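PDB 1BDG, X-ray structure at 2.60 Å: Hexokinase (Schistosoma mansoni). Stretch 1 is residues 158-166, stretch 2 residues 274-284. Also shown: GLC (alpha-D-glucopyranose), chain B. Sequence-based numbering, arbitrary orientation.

Stretch 1 158-166: VRWTKGFSA
Stretch 2, residues 274-284: SLHPGKQLYEK

Two loops of the hexokinase chain, at least 110 residues apart where they touch, meet beside the bound glucose. Together they bury 431 Å², both sides summed. Stretch 1 has no regular helix or strand. It is extended through Trp-160 (phi/psi -87/133) and Thr-161 (-117/175), then reverses in a type II' beta turn from Thr-161 to Phe-164. Lys-162 takes 68/-137 and Gly-163 -96/18 at the turn corners. Stretch 2 is loop or turn up to a weakly bonded helix at about Glu-283 and Lys-284. A type II turn runs from His-276 to Lys-279, closed by a weak bond from Lys-279 N to His-276 O at 3.4 Å. Gly-278 sits at 85/-4, where a CB would press on the preceding carbonyl oxygen. The nearest CA atoms are 7.3 Å apart for Thr-161 and His-276 and 6.8 Å for Gly-163 and Leu-275.

Two direct hydrogen bonds cross the contact. His-276, chi1 m and chi2 -95°, points toward stretch 1, and its NE2 donates to Phe-164 O at 2.7 Å with an angle of 155°. Phe-164 O lies near the ring plane, as a ring NH requires. Trp-160 O lies over one ring face, 3.4 Å from His-276 CE1. It is equally far from NE2, but the angle is too poor for a bond. The second bond runs from Arg-159 NH2 to Gln-280 OE1, 2.8 Å and 151°. Arg-159 reaches across with chi1 p and an extended remainder; its NH1 and NH2 also bond elsewhere in the structure. Gln-280, at 70/45, is folded m, m, with chi3 124°. OE1 meets the guanidinium edge, while Lys-279 CB lies over one face. Lys-279 is not modelled beyond CB. Gln-280 OE1 also lies 3.4 Å from Thr-161 CG2, a packing contact. Gln-280 NE2 is 3.7 Å from glucose O1, with no hydrogen bond.

Leu-275 (chi1 t, chi2 p) points toward stretch 1 and lays its CD2 methyl against the polar backbone of the turn. Leu-275 CD2 is 3.1 Å from Lys-162 O, 3.5 Å from Gly-163 C and 3.4 Å from Phe-164 O.

A water joins Lys-162 at the turn to Glu-283. It accepts from Lys-162 N at 3.0 Å and donates to Glu-283 OE1 at 2.9 Å, so this carboxylate oxygen is served by solvent. The other oxygen, Glu-283 OE2, accepts from glucose O1 at 2.7 Å and bonds elsewhere in the structure. Glu-283 is t, t, with chi3 81°.

Glucose forms a further bridge. Thr-161, chi1 p, donates from OG1 to glucose O2 at 2.7 Å. Lys-162 points its CA-to-CB bond away from stretch 2, with rotamers m, t, m, t. Lys-162 NZ donates to glucose O6 at 2.8 Å and O5 at 3.1 Å, and bonds elsewhere in the structure.

Bonds within each stretch satisfy further donors and acceptors. Trp-160, chi1 m and chi2 123°, leads its ring away from stretch 2, and NE1 donates to Ala-166 O at 2.9 Å. Lys-284 NZ donates to Lys-279 O at 2.5 Å, with weak bonds to His-276 O at 3.3 Å and Ser-274 OG at 3.4 Å. Lys-284 N donates to Gln-280 O at 3.1 Å.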

# COMPACT_ATOMS: atom_id res chain seq x y z
N VAL A 158 -0.36 -15.11 5.58
CA VAL A 158 -0.10 -15.96 4.43
C VAL A 158 1.38 -15.75 4.11
O VAL A 158 2.13 -16.71 3.89
CB VAL A 158 -0.95 -15.56 3.23
CG1 VAL A 158 -0.61 -16.44 2.04
CG2 VAL A 158 -2.41 -15.69 3.56
N ARG A 159 1.81 -14.50 4.10
CA ARG A 159 3.21 -14.20 3.84
C ARG A 159 3.54 -12.75 4.19
O ARG A 159 2.65 -11.92 4.31
CB ARG A 159 3.55 -14.49 2.37
CG ARG A 159 2.82 -13.63 1.37
CD ARG A 159 3.07 -14.12 -0.05
NE ARG A 159 2.69 -13.12 -1.02
CZ ARG A 159 2.73 -13.29 -2.33
NH1 ARG A 159 3.14 -14.43 -2.87
NH2 ARG A 159 2.35 -12.31 -3.12
N TRP A 160 4.82 -12.49 4.44
CA TRP A 160 5.26 -11.15 4.78
C TRP A 160 5.55 -10.44 3.48
O TRP A 160 6.21 -11.02 2.59
CB TRP A 160 6.57 -11.17 5.59
CG TRP A 160 6.49 -11.38 7.09
CD1 TRP A 160 7.11 -12.36 7.78
CD2 TRP A 160 5.84 -10.55 8.07
NE1 TRP A 160 6.91 -12.20 9.12
CE2 TRP A 160 6.14 -11.09 9.33
CE3 TRP A 160 5.05 -9.40 8.00
CZ2 TRP A 160 5.67 -10.52 10.53
CZ3 TRP A 160 4.58 -8.83 9.19
CH2 TRP A 160 4.89 -9.39 10.43
N THR A 161 5.05 -9.22 3.34
CA THR A 161 5.31 -8.43 2.16
C THR A 161 6.06 -7.22 2.71
O THR A 161 6.28 -7.13 3.92
CB THR A 161 4.01 -7.97 1.48
OG1 THR A 161 3.26 -7.13 2.37
CG2 THR A 161 3.17 -9.18 1.10
N LYS A 162 6.52 -6.35 1.82
CA LYS A 162 7.22 -5.14 2.23
C LYS A 162 8.59 -5.36 2.88
O LYS A 162 9.40 -6.15 2.39
CB LYS A 162 6.30 -4.28 3.11
CG LYS A 162 5.20 -3.61 2.30
CD LYS A 162 4.32 -2.73 3.11
CE LYS A 162 3.25 -3.51 3.81
NZ LYS A 162 2.11 -2.61 4.18
N GLY A 163 8.88 -4.63 3.96
CA GLY A 163 10.17 -4.75 4.61
C GLY A 163 10.23 -5.69 5.81
O GLY A 163 11.17 -5.60 6.62
N PHE A 164 9.25 -6.59 5.94
CA PHE A 164 9.22 -7.52 7.06
C PHE A 164 9.69 -8.93 6.70
O PHE A 164 9.52 -9.39 5.56
CB PHE A 164 7.82 -7.60 7.64
CG PHE A 164 7.40 -6.39 8.44
CD1 PHE A 164 7.36 -5.13 7.85
CD2 PHE A 164 6.97 -6.54 9.75
CE1 PHE A 164 6.88 -4.02 8.57
CE2 PHE A 164 6.50 -5.45 10.47
CZ PHE A 164 6.45 -4.19 9.88
N SER A 165 10.28 -9.61 7.68
CA SER A 165 10.77 -10.98 7.54
C SER A 165 11.02 -11.58 8.91
O SER A 165 12.04 -12.22 9.13
CB SER A 165 12.07 -11.05 6.71
OG SER A 165 13.08 -10.23 7.24
N ALA A 166 10.11 -11.32 9.84
CA ALA A 166 10.23 -11.86 11.19
C ALA A 166 9.91 -13.34 11.11
O ALA A 166 8.97 -13.75 10.41
CB ALA A 166 9.26 -11.16 12.11
N SER A 274 15.47 -7.36 -4.18
CA SER A 274 14.54 -7.01 -3.10
C SER A 274 14.57 -8.01 -1.96
O SER A 274 15.26 -9.02 -2.04
CB SER A 274 13.12 -6.83 -3.64
OG SER A 274 12.60 -8.04 -4.16
N LEU A 275 13.81 -7.73 -0.91
CA LEU A 275 13.74 -8.60 0.28
C LEU A 275 13.14 -9.97 -0.03
O LEU A 275 13.71 -11.01 0.33
CB LEU A 275 12.93 -7.89 1.36
CG LEU A 275 12.91 -8.43 2.78
CD1 LEU A 275 14.17 -8.00 3.50
CD2 LEU A 275 11.68 -7.87 3.49
N HIS A 276 11.97 -9.98 -0.65
CA HIS A 276 11.27 -11.21 -1.02
C HIS A 276 11.20 -11.21 -2.54
O HIS A 276 10.23 -10.70 -3.10
CB HIS A 276 9.84 -11.20 -0.48
CG HIS A 276 9.73 -11.05 1.01
ND1 HIS A 276 9.61 -12.13 1.87
CD2 HIS A 276 9.66 -9.95 1.79
CE1 HIS A 276 9.48 -11.69 3.11
NE2 HIS A 276 9.50 -10.37 3.08
N PRO A 277 12.24 -11.73 -3.24
CA PRO A 277 12.29 -11.79 -4.71
C PRO A 277 11.17 -12.54 -5.43
O PRO A 277 10.86 -13.67 -5.08
CB PRO A 277 13.64 -12.43 -4.97
CG PRO A 277 14.48 -11.92 -3.85
CD PRO A 277 13.55 -12.06 -2.66
N GLY A 278 10.60 -11.91 -6.46
CA GLY A 278 9.55 -12.52 -7.26
C GLY A 278 8.15 -12.37 -6.70
O GLY A 278 7.17 -12.78 -7.34
N LYS A 279 8.04 -11.77 -5.53
CA LYS A 279 6.74 -11.60 -4.90
C LYS A 279 6.32 -10.13 -4.94
O LYS A 279 7.15 -9.24 -4.75
CB LYS A 279 6.82 -12.08 -3.48
N GLN A 280 5.03 -9.89 -5.20
CA GLN A 280 4.41 -8.56 -5.26
C GLN A 280 4.87 -7.77 -6.46
O GLN A 280 5.12 -6.57 -6.36
CB GLN A 280 4.67 -7.77 -3.97
CG GLN A 280 4.34 -8.51 -2.67
CD GLN A 280 2.86 -8.61 -2.37
OE1 GLN A 280 2.34 -9.70 -2.18
NE2 GLN A 280 2.20 -7.48 -2.25
N LEU A 281 4.91 -8.43 -7.61
CA LEU A 281 5.36 -7.82 -8.86
C LEU A 281 4.62 -6.55 -9.31
O LEU A 281 5.21 -5.62 -9.85
CB LEU A 281 5.41 -8.87 -9.97
CG LEU A 281 6.31 -10.04 -9.57
CD1 LEU A 281 6.64 -10.91 -10.75
CD2 LEU A 281 7.60 -9.52 -8.95
N TYR A 282 3.32 -6.50 -9.10
CA TYR A 282 2.57 -5.32 -9.49
C TYR A 282 2.87 -4.19 -8.50
O TYR A 282 3.07 -3.04 -8.91
CB TYR A 282 1.07 -5.62 -9.54
CG TYR A 282 0.19 -4.40 -9.74
CD1 TYR A 282 0.12 -3.75 -10.96
CD2 TYR A 282 -0.59 -3.92 -8.70
CE1 TYR A 282 -0.71 -2.65 -11.15
CE2 TYR A 282 -1.43 -2.83 -8.88
CZ TYR A 282 -1.48 -2.20 -10.11
OH TYR A 282 -2.32 -1.13 -10.28
N GLU A 283 2.97 -4.54 -7.21
CA GLU A 283 3.24 -3.53 -6.19
C GLU A 283 4.55 -2.81 -6.40
O GLU A 283 4.66 -1.61 -6.18
CB GLU A 283 3.23 -4.15 -4.80
CG GLU A 283 3.77 -3.23 -3.73
CD GLU A 283 3.61 -3.78 -2.36
OE1 GLU A 283 4.44 -4.61 -1.96
OE2 GLU A 283 2.64 -3.38 -1.69
N LYS A 284 5.56 -3.56 -6.81
CA LYS A 284 6.88 -3.01 -7.04
C LYS A 284 6.93 -2.00 -8.19
O LYS A 284 7.93 -1.27 -8.34
CB LYS A 284 7.86 -4.16 -7.26
CG LYS A 284 8.12 -4.93 -6.00
CD LYS A 284 8.74 -6.28 -6.25
CE LYS A 284 9.66 -6.67 -5.12
NZ LYS A 284 9.24 -7.87 -4.38
C1 GLC B . 1.21 -4.57 1.04
C2 GLC B . 0.50 -5.62 1.90
C3 GLC B . -0.99 -5.39 1.84
C4 GLC B . -1.31 -3.96 2.27
C5 GLC B . -0.56 -3.00 1.38
C6 GLC B . -0.78 -1.55 1.79
O1 GLC B . 0.74 -4.67 -0.26
O2 GLC B . 0.79 -6.93 1.42
O3 GLC B . -1.66 -6.30 2.70
O4 GLC B . -2.70 -3.73 2.18
O5 GLC B . 0.84 -3.26 1.48
O6 GLC B . 0.12 -1.17 2.81
O HOH W 1 6.49 -6.49 -1.16